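Local atomic coordinates of aspartate aminotransferase, cytoplasmic (Schizosaccharomyces pombe 972h-, PDB entry 6JPK), a protein that catalyses the pyridoxal 5'-phosphate-dependent transfer of an amino group from L-aspartate to 2-oxoglutarate, giving oxaloacetate and L-glutamate. Residues L50-Q63 / E305-D319. The protein carries 1 engineered substitution. Residues are numbered along the deposited sequence; the frame is centred on the assembly and turned at random.
Sequences LPAVKKASKIVEEQ and EILNSPQLFAEWEQD
Ala52 meets Trp316 where helix 51-62 runs roughly antiparallel to helix 310-319, the segment axes at 148° and 8.8 Å apart at their closest. This helix pair belongs to a class-I, fold-type I aminotransferase and packs beside helix 297-308, which brings Glu305 and Ile306. The methyl of Ala52 is a knob in the hole formed by Leu312, Glu315, Trp316 and Asp319, its CB 4.0 Å from Trp316 CB. Next to it along helix 51-62, Ile306 brings CD1 to 3.6 Å from Val53 CG2 and lays CG1 against Ala56 CB, while Leu312 and Ile59 meet tip to tip through their CD1 methyls. Glu305 OE1 takes a weak hydrogen bond from Gln63 NE2 (3.3 Å). Lys55, fully extended with CG anti to the backbone N (chi1 -179°), passes its CD over Leu312 CD2 and puts NZ 3.0 Å from Glu315 OE1, a salt bridge to the syn lone pair. With an alanine at Lys55, the Glu315 carboxylate would probably lose its cationic mate, and Leu312 CD2 the aliphatic chain lying across it. Gln311 NE2 holds Glu315 OE2. Trp316 NE1 is hydrogen-bonded to Asn256 O, outside the pair. At the first turn of helix 51-62, Asp319 OD2 accepts from Ala52 N through its syn lone pair, at 2.8 Å, with an N-H...O angle of 164°.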
loop_
_atom_site.group_PDB
_atom_site.type_symbol
_atom_site.label_atom_id
_atom_site.label_comp_id
_atom_site.label_asym_id
_atom_site.label_seq_id
_atom_site.Cartn_x
_atom_site.Cartn_y
_atom_site.Cartn_z
ATOM N N LEU A 50 -9.766 -11.416 -16.799
ATOM C CA LEU A 50 -10.503 -10.802 -17.940
ATOM C C LEU A 50 -9.614 -10.810 -19.189
ATOM O O LEU A 50 -8.475 -10.312 -19.096
ATOM C CB LEU A 50 -10.907 -9.374 -17.559
ATOM C CG LEU A 50 -11.527 -9.214 -16.173
ATOM C CD1 LEU A 50 -12.570 -8.106 -16.169
ATOM C CD2 LEU A 50 -12.139 -10.524 -15.698
ATOM N N PRO A 51 -10.111 -11.352 -20.310
ATOM C CA PRO A 51 -9.293 -11.372 -21.538
ATOM C C PRO A 51 -8.651 -10.029 -21.857
ATOM O O PRO A 51 -7.476 -9.983 -22.236
ATOM C CB PRO A 51 -10.300 -11.802 -22.616
ATOM C CG PRO A 51 -11.324 -12.631 -21.853
ATOM C CD PRO A 51 -11.446 -11.947 -20.510
ATOM N N ALA A 52 -9.380 -8.927 -21.665
ATOM C CA ALA A 52 -8.798 -7.614 -21.937
ATOM C C ALA A 52 -7.648 -7.300 -20.985
ATOM O O ALA A 52 -6.677 -6.650 -21.384
ATOM C CB ALA A 52 -9.873 -6.534 -21.847
ATOM N N VAL A 53 -7.727 -7.766 -19.739
ATOM C CA VAL A 53 -6.658 -7.502 -18.783
ATOM C C VAL A 53 -5.436 -8.341 -19.109
ATOM O O VAL A 53 -4.300 -7.858 -19.044
ATOM C CB VAL A 53 -7.152 -7.751 -17.343
ATOM C CG1 VAL A 53 -5.976 -7.943 -16.383
ATOM C CG2 VAL A 53 -8.051 -6.605 -16.893
ATOM N N LYS A 54 -5.639 -9.619 -19.439
ATOM C CA LYS A 54 -4.516 -10.458 -19.843
ATOM C C LYS A 54 -3.845 -9.888 -21.085
ATOM O O LYS A 54 -2.614 -9.807 -21.163
ATOM C CB LYS A 54 -4.990 -11.887 -20.105
ATOM C CG LYS A 54 -3.866 -12.892 -20.271
ATOM C CD LYS A 54 -4.432 -14.283 -20.558
ATOM C CE LYS A 54 -5.507 -14.659 -19.540
ATOM N NZ LYS A 54 -6.422 -15.748 -20.015
ATOM N N LYS A 55 -4.654 -9.494 -22.069
ATOM C CA LYS A 55 -4.140 -8.858 -23.280
ATOM C C LYS A 55 -3.340 -7.594 -22.957
ATOM O O LYS A 55 -2.230 -7.397 -23.467
ATOM C CB LYS A 55 -5.320 -8.540 -24.198
ATOM C CG LYS A 55 -4.973 -7.903 -25.532
ATOM C CD LYS A 55 -6.238 -7.773 -26.382
ATOM C CE LYS A 55 -5.924 -7.240 -27.768
ATOM N NZ LYS A 55 -7.053 -7.523 -28.697
ATOM N N ALA A 56 -3.896 -6.719 -22.109
ATOM C CA ALA A 56 -3.200 -5.480 -21.756
ATOM C C ALA A 56 -1.875 -5.758 -21.046
ATOM O O ALA A 56 -0.870 -5.084 -21.308
ATOM C CB ALA A 56 -4.099 -4.596 -20.880
ATOM N N SER A 57 -1.844 -6.742 -20.145
ATOM C CA SER A 57 -0.586 -7.012 -19.459
ATOM C C SER A 57 0.472 -7.543 -20.423
ATOM O O SER A 57 1.648 -7.189 -20.296
ATOM C CB SER A 57 -0.799 -7.965 -18.265
ATOM O OG SER A 57 -1.232 -9.246 -18.652
ATOM N N LYS A 58 0.073 -8.338 -21.424
ATOM C CA LYS A 58 1.023 -8.782 -22.445
ATOM C C LYS A 58 1.562 -7.608 -23.258
ATOM O O LYS A 58 2.762 -7.547 -23.559
ATOM C CB LYS A 58 0.361 -9.799 -23.381
ATOM C CG LYS A 58 -0.004 -11.132 -22.719
ATOM C CD LYS A 58 1.234 -11.858 -22.202
ATOM C CE LYS A 58 0.913 -13.305 -21.824
ATOM N NZ LYS A 58 0.338 -14.068 -22.963
ATOM N N ILE A 59 0.682 -6.689 -23.654
ATOM C CA ILE A 59 1.101 -5.507 -24.403
ATOM C C ILE A 59 2.072 -4.672 -23.580
ATOM O O ILE A 59 3.112 -4.220 -24.081
ATOM C CB ILE A 59 -0.134 -4.689 -24.835
ATOM C CG1 ILE A 59 -0.920 -5.451 -25.902
ATOM C CG2 ILE A 59 0.283 -3.293 -25.367
ATOM C CD1 ILE A 59 -2.326 -4.897 -26.152
ATOM N N VAL A 60 1.761 -4.471 -22.299
ATOM C CA VAL A 60 2.580 -3.601 -21.455
ATOM C C VAL A 60 3.971 -4.195 -21.254
ATOM O O VAL A 60 4.979 -3.477 -21.301
ATOM C CB VAL A 60 1.862 -3.340 -20.119
ATOM C CG1 VAL A 60 2.848 -2.889 -19.045
ATOM C CG2 VAL A 60 0.768 -2.285 -20.323
ATOM N N GLU A 61 4.060 -5.512 -21.068
ATOM C CA GLU A 61 5.356 -6.097 -20.738
ATOM C C GLU A 61 6.321 -6.033 -21.918
ATOM O O GLU A 61 7.538 -5.992 -21.715
ATOM C CB GLU A 61 5.178 -7.539 -20.248
ATOM C CG GLU A 61 5.185 -8.603 -21.340
ATOM C CD GLU A 61 4.594 -9.927 -20.867
ATOM O OE1 GLU A 61 4.222 -10.021 -19.672
ATOM O OE2 GLU A 61 4.488 -10.867 -21.693
ATOM N N GLU A 62 5.802 -5.990 -23.146
ATOM C CA GLU A 62 6.638 -5.911 -24.335
ATOM C C GLU A 62 7.011 -4.486 -24.703
ATOM O O GLU A 62 7.825 -4.290 -25.612
ATOM C CB GLU A 62 5.925 -6.558 -25.526
ATOM C CG GLU A 62 5.676 -8.039 -25.356
ATOM C CD GLU A 62 6.926 -8.864 -25.582
ATOM O OE1 GLU A 62 7.828 -8.393 -26.313
ATOM O OE2 GLU A 62 7.007 -9.984 -25.030
ATOM N N GLN A 63 6.421 -3.493 -24.048
ATOM C CA GLN A 63 6.694 -2.110 -24.408
ATOM C C GLN A 63 8.145 -1.761 -24.108
ATOM O O GLN A 63 8.713 -2.195 -23.100
ATOM C CB GLN A 63 5.748 -1.162 -23.665
ATOM C CG GLN A 63 4.400 -1.028 -24.361
ATOM C CD GLN A 63 3.342 -0.371 -23.502
ATOM O OE1 GLN A 63 3.532 -0.166 -22.302
ATOM N NE2 GLN A 63 2.204 -0.052 -24.113
ATOM N N GLU A 305 -3.523 1.138 -19.655
ATOM C CA GLU A 305 -3.464 0.642 -21.029
ATOM C C GLU A 305 -4.870 0.408 -21.572
ATOM O O GLU A 305 -5.205 0.847 -22.676
ATOM C CB GLU A 305 -2.628 -0.640 -21.096
ATOM C CG GLU A 305 -2.184 -0.992 -22.487
ATOM C CD GLU A 305 -1.196 0.032 -23.072
ATOM O OE1 GLU A 305 -0.482 0.725 -22.296
ATOM O OE2 GLU A 305 -1.147 0.148 -24.314
ATOM N N ILE A 306 -5.716 -0.262 -20.783
ATOM C CA ILE A 306 -7.106 -0.480 -21.176
ATOM C C ILE A 306 -7.829 0.847 -21.384
ATOM O O ILE A 306 -8.442 1.085 -22.434
ATOM C CB ILE A 306 -7.823 -1.342 -20.122
ATOM C CG1 ILE A 306 -7.256 -2.770 -20.120
ATOM C CG2 ILE A 306 -9.323 -1.338 -20.367
ATOM C CD1 ILE A 306 -7.918 -3.686 -19.076
ATOM N N LEU A 307 -7.780 1.726 -20.379
ATOM C CA LEU A 307 -8.637 2.911 -20.377
ATOM C C LEU A 307 -8.288 3.885 -21.498
ATOM O O LEU A 307 -9.172 4.590 -21.993
ATOM C CB LEU A 307 -8.562 3.602 -19.011
ATOM C CG LEU A 307 -9.182 2.770 -17.873
ATOM C CD1 LEU A 307 -8.853 3.319 -16.482
ATOM C CD2 LEU A 307 -10.681 2.682 -18.063
ATOM N N ASN A 308 -7.029 3.933 -21.924
ATOM C CA ASN A 308 -6.612 4.880 -22.952
ATOM C C ASN A 308 -6.602 4.277 -24.348
ATOM O O ASN A 308 -6.261 4.977 -25.303
ATOM C CB ASN A 308 -5.229 5.448 -22.609
ATOM C CG ASN A 308 -5.275 6.364 -21.398
ATOM O OD1 ASN A 308 -6.044 7.318 -21.372
ATOM N ND2 ASN A 308 -4.495 6.051 -20.377
ATOM N N SER A 309 -6.985 3.009 -24.498
ATOM C CA SER A 309 -7.059 2.376 -25.813
ATOM C C SER A 309 -8.516 2.158 -26.193
ATOM O O SER A 309 -9.213 1.398 -25.506
ATOM C CB SER A 309 -6.311 1.038 -25.824
ATOM O OG SER A 309 -6.751 0.246 -26.927
ATOM N N PRO A 310 -9.024 2.786 -27.257
ATOM C CA PRO A 310 -10.427 2.549 -27.637
ATOM C C PRO A 310 -10.765 1.077 -27.839
ATOM O O PRO A 310 -11.833 0.628 -27.402
ATOM C CB PRO A 310 -10.569 3.359 -28.934
ATOM C CG PRO A 310 -9.612 4.526 -28.725
ATOM C CD PRO A 310 -8.414 3.883 -28.034
ATOM N N GLN A 311 -9.873 0.300 -28.450
ATOM C CA GLN A 311 -10.189 -1.098 -28.706
ATOM C C GLN A 311 -10.125 -1.931 -27.427
ATOM O O GLN A 311 -11.022 -2.738 -27.163
ATOM C CB GLN A 311 -9.255 -1.673 -29.775
ATOM C CG GLN A 311 -9.641 -3.092 -30.141
ATOM C CD GLN A 311 -8.649 -3.782 -31.066
ATOM O OE1 GLN A 311 -7.976 -3.134 -31.877
ATOM N NE2 GLN A 311 -8.553 -5.113 -30.942
ATOM N N LEU A 312 -9.066 -1.776 -26.626
ATOM C CA LEU A 312 -9.023 -2.497 -25.353
ATOM C C LEU A 312 -10.188 -2.090 -24.457
ATOM O O LEU A 312 -10.783 -2.938 -23.780
ATOM C CB LEU A 312 -7.698 -2.261 -24.633
ATOM C CG LEU A 312 -6.442 -2.923 -25.193
ATOM C CD1 LEU A 312 -5.222 -2.531 -24.363
ATOM C CD2 LEU A 312 -6.624 -4.439 -25.205
ATOM N N PHE A 313 -10.537 -0.800 -24.457
ATOM C CA PHE A 313 -11.683 -0.342 -23.671
ATOM C C PHE A 313 -12.950 -1.081 -24.086
ATOM O O PHE A 313 -13.700 -1.569 -23.234
ATOM C CB PHE A 313 -11.871 1.171 -23.819
ATOM C CG PHE A 313 -12.856 1.770 -22.833
ATOM C CD1 PHE A 313 -14.234 1.707 -23.058
ATOM C CD2 PHE A 313 -12.403 2.431 -21.698
ATOM C CE1 PHE A 313 -15.139 2.270 -22.139
ATOM C CE2 PHE A 313 -13.304 2.999 -20.791
ATOM C CZ PHE A 313 -14.664 2.921 -21.020
ATOM N N ALA A 314 -13.196 -1.176 -25.398
ATOM C CA ALA A 314 -14.373 -1.890 -25.886
ATOM C C ALA A 314 -14.330 -3.368 -25.505
ATOM O O ALA A 314 -15.365 -3.963 -25.183
ATOM C CB ALA A 314 -14.490 -1.739 -27.406
ATOM N N GLU A 315 -13.149 -3.986 -25.569
ATOM C CA GLU A 315 -13.042 -5.390 -25.184
ATOM C C GLU A 315 -13.239 -5.564 -23.685
ATOM O O GLU A 315 -13.849 -6.544 -23.244
ATOM C CB GLU A 315 -11.696 -5.952 -25.642
ATOM C CG GLU A 315 -11.601 -5.967 -27.187
ATOM C CD GLU A 315 -10.213 -6.251 -27.723
ATOM O OE1 GLU A 315 -9.375 -6.766 -26.959
ATOM O OE2 GLU A 315 -9.971 -5.978 -28.931
ATOM N N TRP A 316 -12.745 -4.616 -22.887
ATOM C CA TRP A 316 -13.013 -4.650 -21.453
ATOM C C TRP A 316 -14.513 -4.582 -21.179
ATOM O O TRP A 316 -15.023 -5.309 -20.316
ATOM C CB TRP A 316 -12.267 -3.511 -20.752
ATOM C CG TRP A 316 -12.540 -3.375 -19.267
ATOM C CD1 TRP A 316 -12.524 -4.374 -18.322
ATOM C CD2 TRP A 316 -12.840 -2.160 -18.557
ATOM N NE1 TRP A 316 -12.810 -3.849 -17.073
ATOM C CE2 TRP A 316 -13.006 -2.498 -17.193
ATOM C CE3 TRP A 316 -12.989 -0.820 -18.947
ATOM C CZ2 TRP A 316 -13.307 -1.543 -16.213
ATOM C CZ3 TRP A 316 -13.299 0.134 -17.963
ATOM C CH2 TRP A 316 -13.459 -0.242 -16.618
ATOM N N GLU A 317 -15.240 -3.732 -21.918
ATOM C CA GLU A 317 -16.690 -3.646 -21.725
ATOM C C GLU A 317 -17.374 -4.973 -22.034
ATOM O O GLU A 317 -18.356 -5.338 -21.371
ATOM C CB GLU A 317 -17.287 -2.531 -22.591
ATOM C CG GLU A 317 -17.039 -1.123 -22.034
ATOM C CD GLU A 317 -17.607 -0.040 -22.941
ATOM O OE1 GLU A 317 -17.388 -0.121 -24.178
ATOM O OE2 GLU A 317 -18.279 0.879 -22.415
ATOM N N GLN A 318 -16.878 -5.705 -23.041
ATOM C CA GLN A 318 -17.355 -7.069 -23.267
ATOM C C GLN A 318 -17.093 -7.966 -22.057
ATOM O O GLN A 318 -17.943 -8.787 -21.696
ATOM C CB GLN A 318 -16.703 -7.671 -24.517
ATOM C CG GLN A 318 -17.257 -7.119 -25.807
ATOM C CD GLN A 318 -18.776 -7.144 -25.820
ATOM O OE1 GLN A 318 -19.396 -8.205 -25.697
ATOM N NE2 GLN A 318 -19.386 -5.963 -25.940
ATOM N N ASP A 319 -15.912 -7.860 -21.442
ATOM C CA ASP A 319 -15.631 -8.664 -20.250
ATOM C C ASP A 319 -16.557 -8.294 -19.085
ATOM O O ASP A 319 -16.988 -9.170 -18.327
ATOM C CB ASP A 319 -14.168 -8.507 -19.823
ATOM C CG ASP A 319 -13.162 -8.971 -20.900
ATOM O OD1 ASP A 319 -13.543 -9.652 -21.880
ATOM O OD2 ASP A 319 -11.964 -8.649 -20.749
#